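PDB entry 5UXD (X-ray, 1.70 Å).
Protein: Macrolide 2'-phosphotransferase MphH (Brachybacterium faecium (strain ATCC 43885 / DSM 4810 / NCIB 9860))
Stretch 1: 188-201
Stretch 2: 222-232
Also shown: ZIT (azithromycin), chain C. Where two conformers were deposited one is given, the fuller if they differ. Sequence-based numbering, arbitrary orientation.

Stretch 1 (188-201) WPGHSVLTHGELYP
Stretch 2, residues 222-232: VGDPAKDLMFH

How do the two stretches align? They run antiparallel over a short bridge in which Val-193 pairs with Gly-223: Val-193 N donates to Gly-223 O at 3.0 Å, and Gly-223 N donates to Val-193 O at 2.8 Å. Next to it, Leu-194 and Val-222 form the non-hydrogen-bonded pair, their CA atoms 4.3 Å apart and their side chains on the same face of the sheet, Leu-194 with chi1 t and chi2 p, Val-222 with chi1 t. Gly-223 is extended (phi/psi 171/-139°), after which the chain bends through Asp-224 into helical angles at 225-228, and Met-230 to His-232 are helical.

What does Pro-225 pack against? Its ring, C-gamma exo, lies where three residues meet. Val-193, chi1 m, points its CA-to-CB bond away, yet its CG2 reaches Pro-225 CG at 3.6 Å. His-191, with chi1 p and chi2 -66°, offers a ring face, and Pro-225 CG stands 4.1 Å from the ring centroid in a CH-pi contact. Pro-189 CB approaches Pro-225 CD at 3.9 Å. Asp-224 adopts chi1 t with chi2 -9°, so that OD1 accepts from Ala-226 N at 2.9 Å.

Why is the side chain of Asp-228 so well placed? With chi1 m and chi2 -20°, its end approaches the 195-197 backbone and accepts from two successive amides: His-196 N donates to OD2 of Asp-228 at 2.9 Å, and Gly-197 N to OD1 of Asp-228 at 2.9 Å, nearly linear at 176°. Gly-197 has phi/psi 103/-17°, where a CB would jam against the preceding carbonyl. His-196, chi1 t and chi2 -78°, in turn accepts at ND1 from Glu-198 N at 3.0 Å. Thr-195 takes chi1 p; its CG2 lies 3.4 Å from Asp-224 O, while OG1 meets Lys-227 NZ through a water, 2.8 Å from OG1 and 2.7 Å from NZ. Lys-227 reaches that water through an m, t, p, t chain.

How does the aromatic end close? Phe-231 (chi1 m, chi2 -71°) and Tyr-200 (chi1 p, chi2 -81°) both direct CA-to-CB toward the other stretch, bringing their CB atoms to 3.8 Å. The edge of Tyr-200 meets the face of Phe-231, centroids 5.4 Å apart and planes at 55°. Azithromycin joins them: its C16 lies over a face of the Tyr-200 ring, and its C17 is 3.5 Å from Phe-231 CE1. Nearby, a water accepts from Leu-199 N at 2.7 Å and donates to Lys-227 O at 2.6 Å and Asp-228 OD1 at 2.9 Å.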

ATOM      1  N   TRP A 188      -7.426  16.956 -11.664  1.00 21.86           N
ATOM      2  CA  TRP A 188      -7.727  15.549 -11.881  1.00 16.22           C
ATOM      3  C   TRP A 188      -6.923  14.962 -13.037  1.00 17.17           C
ATOM      4  O   TRP A 188      -6.619  15.654 -14.019  1.00 17.45           O
ATOM      5  CB  TRP A 188      -9.233  15.361 -12.131  1.00 16.55           C
ATOM      6  CG  TRP A 188      -9.955  15.657 -10.876  1.00 18.40           C
ATOM      7  CD1 TRP A 188     -10.399  16.881 -10.448  1.00 22.20           C
ATOM      8  CD2 TRP A 188     -10.240  14.735  -9.829  1.00 18.72           C
ATOM      9  NE1 TRP A 188     -10.969  16.763  -9.201  1.00 19.65           N
ATOM     10  CE2 TRP A 188     -10.882  15.457  -8.800  1.00 15.58           C
ATOM     11  CE3 TRP A 188     -10.033  13.359  -9.666  1.00 17.91           C
ATOM     12  CZ2 TRP A 188     -11.310  14.848  -7.614  1.00 13.70           C
ATOM     13  CZ3 TRP A 188     -10.463  12.756  -8.490  1.00 18.04           C
ATOM     14  CH2 TRP A 188     -11.103  13.500  -7.484  1.00 13.84           C
ATOM     15  N   PRO A 189      -6.590  13.675 -12.931  1.00 16.99           N
ATOM     16  CA  PRO A 189      -5.730  13.048 -13.942  1.00 16.14           C
ATOM     17  C   PRO A 189      -6.434  12.866 -15.273  1.00 15.11           C
ATOM     18  O   PRO A 189      -7.649  12.668 -15.337  1.00 17.01           O
ATOM     19  CB  PRO A 189      -5.386  11.684 -13.322  1.00 14.56           C
ATOM     20  CG  PRO A 189      -6.543  11.401 -12.383  1.00 15.43           C
ATOM     21  CD  PRO A 189      -6.900  12.753 -11.817  1.00 18.86           C
ATOM     22  N   GLY A 190      -5.631  12.895 -16.336  1.00 17.87           N
ATOM     23  CA  GLY A 190      -6.077  12.622 -17.690  1.00 13.67           C
ATOM     24  C   GLY A 190      -5.627  11.285 -18.231  1.00 19.64           C
ATOM     25  O   GLY A 190      -5.860  11.003 -19.415  1.00 16.96           O
ATOM     26  N   HIS A 191      -4.973  10.455 -17.418  1.00 15.07           N
ATOM     27  CA  HIS A 191      -4.576   9.114 -17.811  1.00 14.36           C
ATOM     28  C   HIS A 191      -4.493   8.277 -16.544  1.00 14.99           C
ATOM     29  O   HIS A 191      -4.286   8.808 -15.441  1.00 16.59           O
ATOM     30  CB  HIS A 191      -3.236   9.096 -18.574  1.00 14.77           C
ATOM     31  CG  HIS A 191      -2.035   9.428 -17.733  1.00 16.09           C
ATOM     32  ND1 HIS A 191      -1.831  10.672 -17.172  1.00 18.66           N
ATOM     33  CD2 HIS A 191      -0.963   8.675 -17.373  1.00 16.00           C
ATOM     34  CE1 HIS A 191      -0.691  10.674 -16.503  1.00 19.54           C
ATOM     35  NE2 HIS A 191      -0.147   9.473 -16.603  1.00 15.97           N
ATOM     36  N   SER A 192      -4.711   6.974 -16.715  1.00 14.17           N
ATOM     37  CA  SER A 192      -4.692   5.926 -15.706  1.00 12.52           C
ATOM     38  C   SER A 192      -3.452   5.062 -15.864  1.00 16.78           C
ATOM     39  O   SER A 192      -2.972   4.827 -16.979  1.00 16.35           O
ATOM     40  CB  SER A 192      -5.942   5.048 -15.800  1.00 15.60           C
ATOM     41  OG  SER A 192      -7.118   5.817 -15.675  1.00 27.22           O
ATOM     42  N   VAL A 193      -2.882   4.607 -14.746  1.00 18.21           N
ATOM     43  CA  VAL A 193      -1.680   3.781 -14.721  1.00 15.65           C
ATOM     44  C   VAL A 193      -1.877   2.697 -13.672  1.00 16.39           C
ATOM     45  O   VAL A 193      -2.762   2.778 -12.823  1.00 15.75           O
ATOM     46  CB  VAL A 193      -0.414   4.593 -14.375  1.00 16.17           C
ATOM     47  CG1 VAL A 193      -0.109   5.650 -15.460  1.00 13.22           C
ATOM     48  CG2 VAL A 193      -0.582   5.254 -13.006  1.00 12.42           C
ATOM     49  N   LEU A 194      -1.016   1.680 -13.718  1.00 16.62           N
ATOM     50  CA  LEU A 194      -0.934   0.734 -12.612  1.00 16.78           C
ATOM     51  C   LEU A 194      -0.361   1.443 -11.396  1.00 15.80           C
ATOM     52  O   LEU A 194       0.696   2.078 -11.485  1.00 16.04           O
ATOM     53  CB  LEU A 194      -0.057  -0.455 -12.986  1.00 13.98           C
ATOM     54  CG  LEU A 194       0.319  -1.416 -11.848  1.00 16.16           C
ATOM     55  CD1 LEU A 194      -0.933  -2.038 -11.221  1.00 15.19           C
ATOM     56  CD2 LEU A 194       1.271  -2.511 -12.326  1.00 22.04           C
ATOM     57  N   THR A 195      -1.070   1.369 -10.273  1.00 14.68           N
ATOM     58  CA  THR A 195      -0.622   2.028  -9.053  1.00 16.07           C
ATOM     59  C   THR A 195      -0.484   1.023  -7.915  1.00 16.44           C
ATOM     60  O   THR A 195      -1.131  -0.028  -7.897  1.00 15.62           O
ATOM     61  CB  THR A 195      -1.574   3.157  -8.610  1.00 15.13           C
ATOM     62  OG1 THR A 195      -2.838   2.609  -8.210  1.00 20.23           O
ATOM     63  CG2 THR A 195      -1.788   4.182  -9.737  1.00 16.64           C
ATOM     64  N   HIS A 196       0.375   1.374  -6.957  1.00 15.78           N
ATOM     65  CA  HIS A 196       0.491   0.622  -5.709  1.00 16.16           C
ATOM     66  C   HIS A 196      -0.666   0.919  -4.748  1.00 23.00           C
ATOM     67  O   HIS A 196      -1.285  -0.008  -4.210  1.00 23.58           O
ATOM     68  CB  HIS A 196       1.831   0.931  -5.043  1.00 15.71           C
ATOM     69  CG  HIS A 196       2.042   0.204  -3.750  1.00 19.25           C
ATOM     70  ND1 HIS A 196       1.451   0.603  -2.570  1.00 16.83           N
ATOM     71  CD2 HIS A 196       2.781  -0.889  -3.449  1.00 13.17           C
ATOM     72  CE1 HIS A 196       1.808  -0.217  -1.600  1.00 17.82           C
ATOM     73  NE2 HIS A 196       2.622  -1.129  -2.105  1.00 17.37           N
ATOM     74  N   GLY A 197      -0.934   2.205  -4.472  1.00 21.71           N
ATOM     75  CA  GLY A 197      -2.082   2.628  -3.683  1.00 14.39           C
ATOM     76  C   GLY A 197      -1.791   3.025  -2.250  1.00 30.25           C
ATOM     77  O   GLY A 197      -2.633   3.676  -1.617  1.00 30.24           O
ATOM     78  N   GLU A 198      -0.641   2.644  -1.713  1.00 23.54           N
ATOM     79  CA  GLU A 198      -0.309   2.942  -0.327  1.00 25.64           C
ATOM     80  C   GLU A 198       1.207   3.067  -0.213  1.00 25.86           C
ATOM     81  O   GLU A 198       1.855   2.456   0.641  1.00 25.08           O
ATOM     82  CB  GLU A 198      -0.881   1.879   0.611  1.00 30.16           C
ATOM     83  CG  GLU A 198      -1.736   2.463   1.729  1.00 41.54           C
ATOM     84  CD  GLU A 198      -2.529   1.411   2.473  1.00 40.67           C
ATOM     85  OE1 GLU A 198      -3.741   1.272   2.204  1.00 39.18           O
ATOM     86  OE2 GLU A 198      -1.935   0.722   3.322  1.00 38.85           O
ATOM     87  N   LEU A 199       1.789   3.873  -1.096  1.00 17.16           N
ATOM     88  CA  LEU A 199       3.239   3.965  -1.203  1.00 19.78           C
ATOM     89  C   LEU A 199       3.739   5.036  -0.241  1.00 22.69           C
ATOM     90  O   LEU A 199       3.991   6.187  -0.602  1.00 22.93           O
ATOM     91  CB  LEU A 199       3.658   4.243  -2.640  1.00 19.77           C
ATOM     92  CG  LEU A 199       5.102   3.827  -2.948  1.00 19.33           C
ATOM     93  CD1 LEU A 199       5.341   2.355  -2.605  1.00 18.97           C
ATOM     94  CD2 LEU A 199       5.446   4.070  -4.390  1.00 17.60           C
ATOM     95  N   TYR A 200       3.877   4.640   1.015  1.00 20.63           N
ATOM     96  CA  TYR A 200       4.553   5.426   2.036  1.00 18.49           C
ATOM     97  C   TYR A 200       5.619   4.543   2.670  1.00 22.65           C
ATOM     98  O   TYR A 200       5.676   3.340   2.396  1.00 21.34           O
ATOM     99  CB  TYR A 200       3.540   5.977   3.061  1.00 18.39           C
ATOM    100  CG  TYR A 200       2.734   4.981   3.863  1.00 27.49           C
ATOM    101  CD1 TYR A 200       1.605   4.379   3.326  1.00 33.64           C
ATOM    102  CD2 TYR A 200       3.064   4.697   5.183  1.00 31.44           C
ATOM    103  CE1 TYR A 200       0.852   3.488   4.064  1.00 33.51           C
ATOM    104  CE2 TYR A 200       2.317   3.811   5.929  1.00 35.69           C
ATOM    105  CZ  TYR A 200       1.214   3.205   5.363  1.00 39.05           C
ATOM    106  OH  TYR A 200       0.461   2.317   6.104  1.00 50.51           O
ATOM    107  N   PRO A 201       6.533   5.126   3.461  1.00 22.20           N
ATOM    108  CA  PRO A 201       7.755   4.394   3.847  1.00 21.15           C
ATOM    109  C   PRO A 201       7.533   3.064   4.559  1.00 28.70           C
ATOM    110  O   PRO A 201       8.420   2.201   4.507  1.00 25.83           O
ATOM    111  CB  PRO A 201       8.475   5.402   4.748  1.00 25.83           C
ATOM    112  CG  PRO A 201       8.121   6.715   4.153  1.00 26.66           C
ATOM    113  CD  PRO A 201       6.677   6.572   3.726  1.00 24.83           C
ATOM    114  N   VAL A 222      -5.438  -0.173 -11.359  1.00 14.50           N
ATOM    115  CA  VAL A 222      -5.200   0.804 -12.423  1.00 19.77           C
ATOM    116  C   VAL A 222      -6.088   2.018 -12.170  1.00 19.09           C
ATOM    117  O   VAL A 222      -7.302   1.892 -11.957  1.00 19.40           O
ATOM    118  CB  VAL A 222      -5.446   0.192 -13.814  1.00 16.45           C
ATOM    119  CG1 VAL A 222      -5.436   1.300 -14.894  1.00 12.88           C
ATOM    120  CG2 VAL A 222      -4.387  -0.859 -14.118  1.00 19.34           C
ATOM    121  N   GLY A 223      -5.467   3.192 -12.176  1.00 14.40           N
ATOM    122  CA  GLY A 223      -6.187   4.403 -11.834  1.00 16.78           C
ATOM    123  C   GLY A 223      -5.286   5.613 -11.670  1.00 12.10           C
ATOM    124  O   GLY A 223      -4.341   5.802 -12.435  1.00 14.95           O
ATOM    125  N   ASP A 224      -5.574   6.426 -10.667  1.00 13.37           N
ATOM    126  CA  ASP A 224      -4.992   7.771 -10.529  1.00 13.35           C
ATOM    127  C   ASP A 224      -3.497   7.714 -10.228  1.00 13.53           C
ATOM    128  O   ASP A 224      -3.109   7.218  -9.161  1.00 15.90           O
ATOM    129  CB  ASP A 224      -5.762   8.505  -9.416  1.00 11.89           C
ATOM    130  CG  ASP A 224      -5.344   9.976  -9.233  1.00 16.60           C
ATOM    131  OD1 ASP A 224      -4.350  10.438  -9.832  1.00 13.12           O
ATOM    132  OD2 ASP A 224      -6.033  10.666  -8.454  1.00 16.67           O
ATOM    133  N   PRO A 225      -2.631   8.217 -11.119  1.00 15.87           N
ATOM    134  CA  PRO A 225      -1.180   8.216 -10.835  1.00 14.25           C
ATOM    135  C   PRO A 225      -0.795   8.942  -9.553  1.00 20.43           C
ATOM    136  O   PRO A 225       0.237   8.616  -8.944  1.00 15.64           O
ATOM    137  CB  PRO A 225      -0.592   8.925 -12.065  1.00 16.09           C
ATOM    138  CG  PRO A 225      -1.613   8.692 -13.164  1.00 16.76           C
ATOM    139  CD  PRO A 225      -2.947   8.723 -12.470  1.00 17.27           C
ATOM    140  N   ALA A 226      -1.585   9.938  -9.132  1.00 12.34           N
ATOM    141  CA  ALA A 226      -1.225  10.726  -7.955  1.00 14.46           C
ATOM    142  C   ALA A 226      -1.228   9.902  -6.677  1.00 14.32           C
ATOM    143  O   ALA A 226      -0.549  10.263  -5.704  1.00 17.81           O
ATOM    144  CB  ALA A 226      -2.194  11.900  -7.803  1.00 16.59           C
ATOM    145  N   LYS A 227      -2.014   8.827  -6.636  1.00 11.85           N
ATOM    146  CA  LYS A 227      -2.089   8.015  -5.425  1.00 15.45           C
ATOM    147  C   LYS A 227      -0.710   7.611  -4.925  1.00 22.95           C
ATOM    148  O   LYS A 227      -0.491   7.512  -3.707  1.00 16.22           O
ATOM    149  CB  LYS A 227      -2.923   6.765  -5.684  1.00 22.23           C
ATOM    150  CG  LYS A 227      -4.365   7.033  -6.003  1.00 27.48           C
ATOM    151  CD  LYS A 227      -5.090   5.719  -6.269  1.00 33.42           C
ATOM    152  CE  LYS A 227      -5.138   4.846  -5.017  1.00 37.89           C
ATOM    153  NZ  LYS A 227      -6.024   3.658  -5.212  1.00 43.69           N
ATOM    154  N   ASP A 228       0.236   7.392  -5.842  1.00 13.84           N
ATOM    155  CA  ASP A 228       1.545   6.877  -5.464  1.00 13.58           C
ATOM    156  C   ASP A 228       2.543   7.983  -5.147  1.00 14.52           C
ATOM    157  O   ASP A 228       3.642   7.686  -4.671  1.00 14.69           O
ATOM    158  CB  ASP A 228       2.111   5.971  -6.572  1.00 14.18           C
ATOM    159  CG  ASP A 228       1.416   4.617  -6.627  1.00 22.04           C
ATOM    160  OD1 ASP A 228       0.809   4.250  -5.607  1.00 16.59           O
ATOM    161  OD2 ASP A 228       1.477   3.931  -7.678  1.00 14.60           O
ATOM    162  N   LEU A 229       2.186   9.233  -5.410  1.00 14.18           N
ATOM    163  CA  LEU A 229       3.009  10.371  -5.054  1.00 13.94           C
ATOM    164  C   LEU A 229       2.446  11.162  -3.884  1.00 13.52           C
ATOM    165  O   LEU A 229       3.174  11.957  -3.291  1.00 12.70           O
ATOM    166  CB  LEU A 229       3.170  11.314  -6.263  1.00 15.27           C
ATOM    167  CG  LEU A 229       3.870  10.663  -7.458  1.00 16.88           C
ATOM    168  CD1 LEU A 229       3.658  11.499  -8.736  1.00 22.52           C
ATOM    169  CD2 LEU A 229       5.339  10.502  -7.157  1.00 15.86           C
ATOM    170  N   MET A 230       1.170  10.936  -3.625  1.00 16.38           N
ATOM    171  CA  MET A 230       0.545  11.750  -2.512  0.50 16.09           C
ATOM    172  C   MET A 230       1.116  11.710  -1.056  1.00 11.57           C
ATOM    173  O   MET A 230       1.296  12.723  -0.293  1.00 14.71           O
ATOM    174  CB  MET A 230      -0.940  11.433  -2.434  0.50 18.82           C
ATOM    175  CG  MET A 230      -1.226  10.036  -1.957  0.50 17.45           C
ATOM    176  SD  MET A 230      -2.995   9.760  -1.861  0.50 20.88           S
ATOM    177  CE  MET A 230      -3.495  11.199  -0.946  0.50 18.74           C
ATOM    178  N   PHE A 231       1.609  10.525  -0.687  1.00 13.04           N
ATOM    179  CA  PHE A 231       2.158  10.459   0.666  1.00 12.89           C
ATOM    180  C   PHE A 231       3.464  11.240   0.768  1.00 17.27           C
ATOM    181  O   PHE A 231       3.725  11.898   1.785  1.00 13.88           O
ATOM    182  CB  PHE A 231       2.326   8.991   1.106  1.00 15.17           C
ATOM    183  CG  PHE A 231       1.019   8.208   1.090  1.00 19.02           C
ATOM    184  CD1 PHE A 231       0.037   8.455   2.033  1.00 28.56           C
ATOM    185  CD2 PHE A 231       0.752   7.276   0.087  1.00 21.44           C
ATOM    186  CE1 PHE A 231      -1.175   7.765   2.001  1.00 21.15           C
ATOM    187  CE2 PHE A 231      -0.458   6.584   0.054  1.00 19.73           C
ATOM    188  CZ  PHE A 231      -1.417   6.833   1.012  1.00 23.64           C
ATOM    189  N   HIS A 232       4.284  11.203  -0.285  1.00 17.78           N
ATOM    190  CA  HIS A 232       5.464  12.061  -0.341  1.00 13.44           C
ATOM    191  C   HIS A 232       5.072  13.537  -0.383  1.00 16.61           C
ATOM    192  O   HIS A 232       5.686  14.370   0.293  1.00 18.72           O
ATOM    193  CB  HIS A 232       6.315  11.688  -1.556  1.00 12.52           C
ATOM    194  CG  HIS A 232       7.714  12.226  -1.514  1.00 12.49           C
ATOM    195  ND1 HIS A 232       8.141  13.244  -2.334  1.00 12.35           N
ATOM    196  CD2 HIS A 232       8.775  11.900  -0.738  1.00 17.62           C
ATOM    197  CE1 HIS A 232       9.409  13.517  -2.079  1.00 12.87           C
ATOM    198  NE2 HIS A 232       9.819  12.720  -1.108  1.00 13.41           N
TER
HETATM  199  C1  ZIT C 501      -2.050   6.626   6.666  1.00 28.02           C
HETATM  200  C2  ZIT C 501      -2.744   5.451   5.897  1.00 34.28           C
HETATM  201  C3  ZIT C 501      -4.101   5.294   6.538  1.00 26.61           C
HETATM  202  C4  ZIT C 501      -3.926   4.159   7.580  1.00 34.43           C
HETATM  203  C5  ZIT C 501      -5.239   3.834   8.314  1.00 33.65           C
HETATM  204  C6  ZIT C 501      -5.126   4.325   9.732  1.00 37.85           C
HETATM  205  C7  ZIT C 501      -4.358   3.310  10.609  1.00 32.18           C
HETATM  206  C8  ZIT C 501      -4.266   3.851  12.074  1.00 37.06           C
HETATM  207  C9  ZIT C 501      -2.825   4.336  12.397  1.00 34.94           C
HETATM  208  N10 ZIT C 501      -2.599   5.776  11.850  1.00 38.42           N
HETATM  209  C11 ZIT C 501      -1.225   6.057  11.474  1.00 44.11           C
HETATM  210  C12 ZIT C 501      -1.215   6.937  10.214  1.00 38.32           C
HETATM  211  C13 ZIT C 501       0.121   7.040   9.472  1.00 42.78           C
HETATM  212  C14 ZIT C 501      -0.150   7.470   8.031  1.00 32.34           C
HETATM  213  C15 ZIT C 501       1.150   7.895   7.376  1.00 37.69           C
HETATM  214  C16 ZIT C 501       0.937   8.117   5.845  1.00 34.49           C
HETATM  215  C17 ZIT C 501      -2.719   5.708   4.422  1.00 37.88           C
HETATM  216  C18 ZIT C 501      -3.341   2.953   6.888  1.00 34.45           C
HETATM  217  C19 ZIT C 501      -6.535   4.558  10.290  1.00 33.46           C
HETATM  218  C20 ZIT C 501      -4.672   2.812  13.004  1.00 45.89           C
HETATM  219  C21 ZIT C 501      -3.151   6.756  12.796  1.00 30.11           C
HETATM  220  C22 ZIT C 501      -0.468   6.719  12.609  1.00 48.31           C
HETATM  221  C23 ZIT C 501       0.877   5.703   9.450  1.00 40.34           C
HETATM  222  O1  ZIT C 501      -2.619   7.695   6.784  1.00 40.89           O
HETATM  223  O6  ZIT C 501      -4.422   5.558   9.773  1.00 37.50           O
HETATM  224  O12 ZIT C 501      -1.641   8.244  10.518  1.00 40.35           O
HETATM  225  O13 ZIT C 501       0.938   8.040  10.117  1.00 45.91           O
HETATM  226  O14 ZIT C 501      -0.688   6.372   7.270  1.00 33.56           O
HETATM  227  C1A ZIT C 501      -6.544   1.994   7.502  1.00 39.15           C
HETATM  228  C2A ZIT C 501      -6.567   0.485   7.373  1.00 42.63           C
HETATM  229  C3A ZIT C 501      -7.597   0.090   6.376  1.00 37.51           C
HETATM  230  C4A ZIT C 501      -8.915   0.643   6.741  1.00 40.62           C
HETATM  231  C5A ZIT C 501      -8.890   2.131   7.113  1.00 27.64           C
HETATM  232  C6A ZIT C 501     -10.150   2.563   7.742  1.00 29.39           C
HETATM  233  C7A ZIT C 501      -8.104  -1.994   7.507  1.00 51.69           C
HETATM  234  C8A ZIT C 501      -8.503  -1.844   5.171  1.00 37.87           C
HETATM  235  O1A ZIT C 501      -5.484   2.430   8.311  1.00 33.55           O
HETATM  236  O2A ZIT C 501      -5.289  -0.022   6.980  1.00 45.90           O
HETATM  237  N3A ZIT C 501      -7.641  -1.405   6.278  1.00 48.10           N
HETATM  238  O5A ZIT C 501      -7.815   2.474   8.055  1.00 38.05           O
HETATM  239  C1B ZIT C 501      -5.865   6.218   5.184  1.00 33.47           C
HETATM  240  C2B ZIT C 501      -6.348   6.050   3.765  1.00 24.73           C
HETATM  241  C3B ZIT C 501      -7.562   5.200   3.656  1.00 27.42           C
HETATM  242  C4B ZIT C 501      -8.623   5.679   4.574  1.00 27.28           C
HETATM  243  C5B ZIT C 501      -8.116   5.714   5.990  1.00 30.61           C
HETATM  244  C6B ZIT C 501      -9.247   6.167   6.865  1.00 22.96           C
HETATM  245  C7B ZIT C 501      -8.069   5.242   2.161  1.00 29.57           C
HETATM  246  C8B ZIT C 501      -6.760   2.994   3.050  1.00 38.84           C
HETATM  247  O1B ZIT C 501      -5.183   5.043   5.602  1.00 39.24           O
HETATM  248  O3B ZIT C 501      -7.251   3.849   4.055  1.00 32.16           O
HETATM  249  O4B ZIT C 501      -9.711   4.728   4.579  1.00 30.87           O
HETATM  250  O5B ZIT C 501      -6.937   6.584   6.161  1.00 27.59           O
HETATM  251  O   HOH W   1      -4.257   1.792  -5.891  1.00 19.19           O
HETATM  252  O   HOH W   2      -3.006   6.230  -2.075  1.00 37.77           O
HETATM  253  O   HOH W   3       0.282   5.145  -2.928  1.00 22.80           O
HETATM  254  O   HOH W   4       4.009   8.501  -1.984  1.00 24.21           O